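Local coordinates for protein D-glyceraldehyde dehydrogenase (NADP(+)) (Thermoplasma acidophilum, PDB 5J77) that oxidises D-glyceraldehyde to (R)-glycerate with NADP(+) as the electron acceptor, a step of the non-phosphorylated Entner-Doudoroff pathway, at residues N405-A410 with R451-A456. The protein carries 2 engineered substitutions. Residues are numbered along the deposited sequence; the frame is centred on the assembly and turned at random.
Sequences NKYGLA and RMTGQA. Engineered in segment 405-410: Asn405 (natural residue Ser).
Arg451, Met452 and Thr453 hydrogen-bond to the backbone of residues 405-408, a buried polar contact between the loop joining helix 395-403 to strand 410-414 and the approach to strand 454-455. A bend at chi3 (-63°) brings the guanidinium edge of Arg451 to two carbonyls of the loop: Arg451 NE donates to Asn405 O at 2.8 Å, nearly end-on to that carbonyl, and Arg451 NH2 reaches Tyr407 O, also at 2.8 Å. Both acceptors sit at the guanidinium edge, tilted somewhat out of its plane, while NH2 also bonds Arg429 O and Phe430 adds a cation-pi contact. A leucine in place of Arg451 would probably leave the carbonyls of Asn405 and Tyr407 without these donors and the loop freer to shift. Next along, Met452 N donates to Lys406 O at 2.9 Å. In this aldehyde dehydrogenase fold the contact ties the sheet holding strand 410-414 to the one in which 454-455 pairs with 243-247, close to Glu247, the predicted proton acceptor, which Leu409 touches. Thr453 OG1 takes the N-H of Gly408 at 3.0 Å, almost straight (166°), and also hydrogen-bonds Gly249 O; its CG2 packs against Leu409 CG at 3.7 Å, the two side chains roughly perpendicular. Within the loop, the engineered Asn405 closes an Asx turn, its OD1 accepting from Tyr407 N, and its ND2 bonds Lys251 O.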
# COMPACT_ATOMS: atom_id res chain seq x y z
N ASN A 405 12.81 1.09 30.65
CA ASN A 405 11.63 0.37 31.01
C ASN A 405 11.56 -0.95 30.26
O ASN A 405 11.73 -0.96 29.08
CB ASN A 405 10.56 1.29 30.43
CG ASN A 405 9.17 1.05 30.92
OD1 ASN A 405 8.77 -0.04 31.22
ND2 ASN A 405 8.39 2.11 30.93
N LYS A 406 11.31 -2.07 30.92
CA LYS A 406 11.17 -3.30 30.14
C LYS A 406 9.85 -3.38 29.30
O LYS A 406 9.73 -4.25 28.46
CB LYS A 406 11.36 -4.51 31.03
CG LYS A 406 10.17 -4.89 31.83
CD LYS A 406 10.50 -5.98 32.83
CE LYS A 406 9.27 -6.38 33.62
NZ LYS A 406 9.61 -7.17 34.84
N TYR A 407 8.91 -2.46 29.51
CA TYR A 407 7.67 -2.37 28.76
C TYR A 407 7.77 -1.30 27.72
O TYR A 407 8.67 -0.43 27.75
CB TYR A 407 6.42 -2.15 29.69
CG TYR A 407 6.29 -3.24 30.70
CD1 TYR A 407 5.75 -4.48 30.37
CD2 TYR A 407 6.79 -3.09 31.98
CE1 TYR A 407 5.64 -5.54 31.30
CE2 TYR A 407 6.69 -4.13 32.92
CZ TYR A 407 6.12 -5.35 32.56
OH TYR A 407 6.05 -6.38 33.45
N GLY A 408 6.85 -1.33 26.79
CA GLY A 408 6.86 -0.36 25.74
C GLY A 408 5.59 -0.11 25.00
O GLY A 408 5.63 0.13 23.84
N LEU A 409 4.48 -0.12 25.70
CA LEU A 409 3.20 0.13 25.08
C LEU A 409 2.86 1.60 24.93
O LEU A 409 3.25 2.21 23.99
CB LEU A 409 2.07 -0.63 25.77
CG LEU A 409 1.01 -1.17 24.81
CD1 LEU A 409 0.01 -2.11 25.44
CD2 LEU A 409 0.33 -0.10 24.01
N ALA A 410 2.09 2.16 25.84
CA ALA A 410 1.70 3.54 25.71
C ALA A 410 2.59 4.52 26.45
O ALA A 410 3.40 4.13 27.23
CB ALA A 410 0.25 3.74 26.09
N ARG A 451 9.68 -4.08 23.21
CA ARG A 451 10.23 -4.84 24.34
C ARG A 451 9.27 -5.88 24.89
O ARG A 451 8.83 -6.68 24.13
CB ARG A 451 10.78 -3.90 25.40
CG ARG A 451 11.97 -3.07 24.92
CD ARG A 451 12.47 -2.04 25.92
NE ARG A 451 11.48 -1.00 26.26
CZ ARG A 451 11.08 -0.02 25.45
NH1 ARG A 451 11.55 0.09 24.23
NH2 ARG A 451 10.20 0.89 25.84
N MET A 452 8.93 -5.90 26.18
CA MET A 452 8.17 -7.01 26.76
C MET A 452 6.67 -6.94 26.46
O MET A 452 5.92 -7.81 26.85
CB MET A 452 8.42 -7.15 28.27
CG MET A 452 9.84 -7.59 28.63
SD MET A 452 10.46 -9.11 27.81
CE MET A 452 9.30 -10.34 28.40
N THR A 453 6.26 -5.99 25.65
CA THR A 453 4.86 -5.74 25.45
C THR A 453 4.24 -6.83 24.52
O THR A 453 3.03 -7.13 24.58
CB THR A 453 4.68 -4.23 25.11
OG1 THR A 453 4.78 -3.45 26.38
CG2 THR A 453 3.34 -4.01 24.42
N GLY A 454 5.07 -7.50 23.71
CA GLY A 454 4.62 -8.75 23.10
C GLY A 454 4.98 -8.95 21.66
O GLY A 454 6.16 -8.84 21.28
N GLN A 455 3.98 -9.26 20.86
CA GLN A 455 4.21 -9.74 19.47
C GLN A 455 3.09 -9.19 18.59
O GLN A 455 1.94 -9.25 18.94
CB GLN A 455 4.18 -11.28 19.42
CG GLN A 455 5.23 -12.01 20.26
CD GLN A 455 6.62 -11.91 19.64
OE1 GLN A 455 6.75 -11.68 18.46
NE2 GLN A 455 7.64 -12.06 20.42
N ALA A 456 3.44 -8.72 17.42
CA ALA A 456 2.51 -8.24 16.43
C ALA A 456 1.66 -7.10 17.06
O ALA A 456 2.14 -6.36 17.91
CB ALA A 456 1.67 -9.40 15.89